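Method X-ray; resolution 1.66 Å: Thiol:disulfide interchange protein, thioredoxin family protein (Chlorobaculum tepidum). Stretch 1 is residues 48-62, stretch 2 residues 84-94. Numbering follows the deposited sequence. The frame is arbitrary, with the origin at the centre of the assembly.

Stretch 1, residues 48-62: PCRSEIPDMVQVQKT
Stretch 2 (84-94) NYMKTQGIIYP

Residues 48-62 are helical throughout, with a kink where Pro-54, lacking an amide hydrogen, and Asp-55 make no bond to the turn before; Met-56 N to Glu-52 O (2.9 Å) and Val-57 N to Ile-53 O (2.9 Å) resume the pattern. The helix of residues 84-89 crosses it at -56°, with axes 11.4 Å apart at closest approach. Gly-90 then leaves helical geometry at phi/psi 59/50, a positive phi that favours glycine, while Ile-91 N bonds Met-86 O (3.0 Å). From Ile-91 (-74/121) the chain is extended, apart from Ile-92 (-113/12). Register is set by three pairs: Pro-54 CA to Gln-89 CA, 6.6 Å; Val-57 CA to Ile-91 CA, 6.0 Å; Gln-60 CA to Tyr-93 CA, 7.2 Å.

No direct hydrogen bond joins the stretches; packing and three bridging waters do, burying 647 Å². Tyr-85 (chi1 t, chi2 65°) points toward the first helix. Ile-53 CD1 meets its ring edge at CE2 (3.9 Å), and Tyr-85 CE1 lies over one face of the Arg-50 guanidinium, 3.7 Å from Arg-50 NH1. Ile-53 (m, t) also places CG2 3.8 Å from Ile-91 CD1.

Val-57 (t) suits the close backbone approach because its short branches fit there: CG1 is 3.5 Å from Gly-90 O, and CG2 is 4.0 Å from both Ile-91 CG1 and Tyr-93 CE2. Tyr-93 (chi1 p, chi2 84°) is buried, its CZ 3.6 Å from selenomethionine Met-56 CE. Ile-92 (p, t) extends CD1 to Gln-60 CG (3.5 Å) and Lys-61 CG (3.4 Å), using the aliphatic parts of polar chains.

Water 1 donates to Arg-50 O (2.8 Å) and hydrogen-bonds Tyr-85 OH (2.6 Å). Water 2 accepts from Gln-60 NE2 (3.1 Å) and donates to Ile-92 O (2.9 Å); water 3 likewise links Lys-61 NZ (3.0 Å) to Gly-90 O (2.7 Å).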

# COMPACT_ATOMS: atom_id res chain seq x y z
N PRO A 48 8.08 -12.56 -4.58
CA PRO A 48 8.27 -11.76 -3.38
C PRO A 48 7.00 -11.14 -2.88
O PRO A 48 6.86 -11.02 -1.65
CB PRO A 48 9.29 -10.67 -3.77
CG PRO A 48 9.39 -10.67 -5.23
CD PRO A 48 8.97 -12.13 -5.68
N CYS A 49 6.08 -10.79 -3.77
CA CYS A 49 4.73 -10.36 -3.25
C CYS A 49 3.99 -11.45 -2.55
O CYS A 49 3.35 -11.22 -1.50
CB CYS A 49 3.87 -9.80 -4.40
SG CYS A 49 4.60 -8.40 -5.30
N ARG A 50 4.04 -12.70 -3.05
CA ARG A 50 3.33 -13.78 -2.44
C ARG A 50 3.91 -14.10 -1.09
O ARG A 50 3.19 -14.60 -0.20
CB ARG A 50 3.39 -15.04 -3.36
CG ARG A 50 2.67 -14.78 -4.66
CD ARG A 50 2.70 -16.04 -5.53
NE ARG A 50 1.88 -17.13 -5.00
CZ ARG A 50 0.58 -17.27 -5.26
NH1 ARG A 50 -0.08 -16.39 -6.01
NH2 ARG A 50 -0.05 -18.35 -4.79
N SER A 51 5.21 -13.77 -0.93
CA SER A 51 5.87 -14.00 0.34
C SER A 51 5.44 -12.95 1.37
O SER A 51 5.16 -13.25 2.58
CB SER A 51 7.39 -13.90 0.14
OG SER A 51 7.97 -14.33 1.36
N GLU A 52 5.29 -11.74 0.91
CA GLU A 52 5.07 -10.66 1.86
C GLU A 52 3.61 -10.37 2.16
O GLU A 52 3.30 -9.85 3.30
CB GLU A 52 5.83 -9.41 1.58
CG GLU A 52 5.46 -8.70 0.41
CD GLU A 52 6.23 -7.34 0.31
OE1 GLU A 52 7.40 -7.22 0.78
OE2 GLU A 52 5.63 -6.39 -0.22
N ILE A 53 2.73 -10.60 1.18
CA ILE A 53 1.32 -10.21 1.45
C ILE A 53 0.71 -10.92 2.67
O ILE A 53 -0.03 -10.26 3.41
CB ILE A 53 0.48 -10.33 0.19
CG1 ILE A 53 0.83 -9.11 -0.70
CG2 ILE A 53 -1.08 -10.35 0.55
CD1 ILE A 53 0.31 -9.21 -2.11
N PRO A 54 0.98 -12.18 2.94
CA PRO A 54 0.43 -12.77 4.19
C PRO A 54 0.94 -12.09 5.46
O PRO A 54 0.18 -11.99 6.47
CB PRO A 54 0.85 -14.23 4.13
CG PRO A 54 0.92 -14.49 2.63
CD PRO A 54 1.46 -13.23 1.99
N ASP A 55 2.16 -11.57 5.47
CA ASP A 55 2.68 -10.84 6.64
C ASP A 55 1.95 -9.50 6.71
O ASP A 55 1.68 -9.04 7.79
CB ASP A 55 4.19 -10.59 6.50
CG ASP A 55 4.99 -11.95 6.65
OD1 ASP A 55 4.47 -12.88 7.26
OD2 ASP A 55 6.15 -12.04 6.21
N MSE A 56 1.70 -8.87 5.57
CA MSE A 56 0.97 -7.60 5.52
C MSE A 56 -0.42 -7.83 6.14
O MSE A 56 -0.89 -6.97 6.89
CB MSE A 56 0.81 -7.05 4.10
CG MSE A 56 2.17 -6.55 3.67
SE MSE A 56 2.06 -6.03 1.74
CE MSE A 56 0.58 -4.96 1.80
N VAL A 57 -1.02 -8.95 5.76
CA VAL A 57 -2.43 -9.22 6.28
C VAL A 57 -2.33 -9.36 7.82
O VAL A 57 -3.20 -8.82 8.54
CB VAL A 57 -2.98 -10.50 5.63
CG1 VAL A 57 -4.28 -10.95 6.33
CG2 VAL A 57 -3.31 -10.19 4.17
N GLN A 58 -1.32 -10.06 8.33
CA GLN A 58 -1.23 -10.13 9.78
C GLN A 58 -1.00 -8.77 10.45
O GLN A 58 -1.57 -8.46 11.54
CB GLN A 58 -0.11 -11.09 10.23
CG GLN A 58 -0.33 -11.52 11.68
CD GLN A 58 -1.62 -12.32 11.91
OE1 GLN A 58 -1.85 -13.34 11.24
NE2 GLN A 58 -2.49 -11.84 12.81
N VAL A 59 -0.12 -7.96 9.87
CA VAL A 59 0.11 -6.62 10.41
C VAL A 59 -1.20 -5.76 10.35
O VAL A 59 -1.52 -4.96 11.28
CB VAL A 59 1.29 -5.92 9.64
CG1 VAL A 59 1.43 -4.45 10.07
CG2 VAL A 59 2.60 -6.72 9.96
N GLN A 60 -1.94 -5.87 9.27
CA GLN A 60 -3.24 -5.18 9.16
C GLN A 60 -4.12 -5.57 10.38
O GLN A 60 -4.81 -4.69 10.91
CB GLN A 60 -3.93 -5.55 7.83
CG GLN A 60 -5.27 -4.87 7.69
CD GLN A 60 -5.14 -3.44 7.25
OE1 GLN A 60 -4.09 -2.97 6.80
NE2 GLN A 60 -6.25 -2.75 7.30
N LYS A 61 -4.13 -6.86 10.71
CA LYS A 61 -5.04 -7.29 11.82
C LYS A 61 -4.60 -6.66 13.14
O LYS A 61 -5.49 -6.23 13.91
CB LYS A 61 -4.96 -8.79 11.93
CG LYS A 61 -5.65 -9.52 10.72
CD LYS A 61 -5.57 -11.03 10.82
CE LYS A 61 -6.38 -11.47 9.64
NZ LYS A 61 -6.21 -12.95 9.37
N THR A 62 -3.31 -6.53 13.38
CA THR A 62 -2.82 -5.88 14.59
C THR A 62 -3.24 -4.42 14.70
O THR A 62 -3.57 -3.93 15.81
CB THR A 62 -1.31 -6.01 14.66
OG1 THR A 62 -0.95 -7.41 14.67
CG2 THR A 62 -0.73 -5.26 15.90
N ASN A 84 -9.43 -13.72 -6.73
CA ASN A 84 -9.21 -15.02 -6.09
C ASN A 84 -8.07 -15.05 -5.09
O ASN A 84 -8.17 -15.68 -4.09
CB ASN A 84 -9.00 -16.12 -7.14
CG ASN A 84 -9.44 -17.45 -6.61
OD1 ASN A 84 -10.60 -17.57 -6.11
ND2 ASN A 84 -8.57 -18.42 -6.61
N TYR A 85 -6.97 -14.32 -5.32
CA TYR A 85 -5.91 -14.23 -4.37
C TYR A 85 -6.40 -13.57 -3.04
O TYR A 85 -6.06 -14.01 -1.95
CB TYR A 85 -4.76 -13.43 -5.00
CG TYR A 85 -3.52 -13.48 -4.15
CD1 TYR A 85 -2.84 -14.66 -3.95
CD2 TYR A 85 -3.03 -12.29 -3.58
CE1 TYR A 85 -1.70 -14.69 -3.15
CE2 TYR A 85 -1.87 -12.32 -2.79
CZ TYR A 85 -1.23 -13.50 -2.60
OH TYR A 85 -0.10 -13.48 -1.81
N MSE A 86 -7.21 -12.55 -3.21
CA MSE A 86 -7.81 -11.89 -2.03
C MSE A 86 -8.60 -12.88 -1.23
O MSE A 86 -8.54 -12.80 0.02
CB MSE A 86 -8.66 -10.68 -2.46
CG MSE A 86 -7.81 -9.54 -2.94
SE MSE A 86 -9.05 -8.20 -3.68
CE MSE A 86 -9.81 -7.59 -2.08
N LYS A 87 -9.35 -13.76 -1.88
CA LYS A 87 -10.15 -14.75 -1.16
C LYS A 87 -9.23 -15.77 -0.49
O LYS A 87 -9.34 -16.07 0.71
CB LYS A 87 -11.15 -15.39 -2.16
CG LYS A 87 -11.96 -16.46 -1.57
CD LYS A 87 -12.95 -16.89 -2.65
CE LYS A 87 -12.98 -18.42 -2.80
NZ LYS A 87 -11.63 -18.93 -3.32
N THR A 88 -8.28 -16.32 -1.24
CA THR A 88 -7.38 -17.37 -0.68
C THR A 88 -6.48 -16.92 0.45
O THR A 88 -6.28 -17.64 1.44
CB THR A 88 -6.56 -18.10 -1.78
OG1 THR A 88 -5.55 -17.24 -2.33
CG2 THR A 88 -7.44 -18.52 -2.82
N GLN A 89 -6.02 -15.68 0.40
CA GLN A 89 -5.12 -15.14 1.41
C GLN A 89 -5.82 -14.32 2.47
O GLN A 89 -5.19 -13.89 3.44
CB GLN A 89 -3.98 -14.32 0.81
CG GLN A 89 -3.32 -15.02 -0.36
CD GLN A 89 -2.61 -16.30 0.01
OE1 GLN A 89 -1.76 -16.31 0.88
NE2 GLN A 89 -2.95 -17.38 -0.68
N GLY A 90 -7.11 -14.15 2.28
CA GLY A 90 -7.90 -13.34 3.21
C GLY A 90 -7.45 -11.89 3.35
O GLY A 90 -7.19 -11.39 4.47
N ILE A 91 -7.27 -11.26 2.20
CA ILE A 91 -6.79 -9.89 2.21
C ILE A 91 -7.96 -9.01 2.66
O ILE A 91 -9.06 -8.99 2.07
CB ILE A 91 -6.29 -9.50 0.82
CG1 ILE A 91 -5.02 -10.32 0.54
CG2 ILE A 91 -6.03 -7.93 0.81
CD1 ILE A 91 -4.53 -10.01 -0.90
N ILE A 92 -7.71 -8.31 3.76
CA ILE A 92 -8.71 -7.55 4.46
C ILE A 92 -8.49 -6.05 4.40
O ILE A 92 -9.08 -5.29 5.17
CB ILE A 92 -8.64 -7.96 5.91
CG1 ILE A 92 -7.13 -7.89 6.44
CG2 ILE A 92 -9.40 -9.33 5.91
CD1 ILE A 92 -6.90 -8.01 7.97
N TYR A 93 -7.58 -5.61 3.54
CA TYR A 93 -7.38 -4.15 3.31
C TYR A 93 -7.79 -3.81 1.87
O TYR A 93 -7.91 -4.73 1.04
CB TYR A 93 -5.96 -3.77 3.60
CG TYR A 93 -4.93 -4.61 2.92
CD1 TYR A 93 -4.56 -4.31 1.59
CD2 TYR A 93 -4.27 -5.58 3.59
CE1 TYR A 93 -3.50 -5.09 0.93
CE2 TYR A 93 -3.26 -6.36 2.99
CZ TYR A 93 -2.86 -6.07 1.64
OH TYR A 93 -1.83 -6.82 0.99
N PRO A 94 -8.01 -2.56 1.53
CA PRO A 94 -8.50 -2.22 0.19
C PRO A 94 -7.49 -2.59 -0.88
O PRO A 94 -6.30 -2.28 -0.74
CB PRO A 94 -8.68 -0.71 0.20
CG PRO A 94 -8.82 -0.42 1.68
CD PRO A 94 -7.93 -1.37 2.39
O HOH W 1 0.79 -15.75 -0.99
O HOH W 2 -8.82 -4.35 7.85
O HOH W 3 -7.63 -12.72 6.79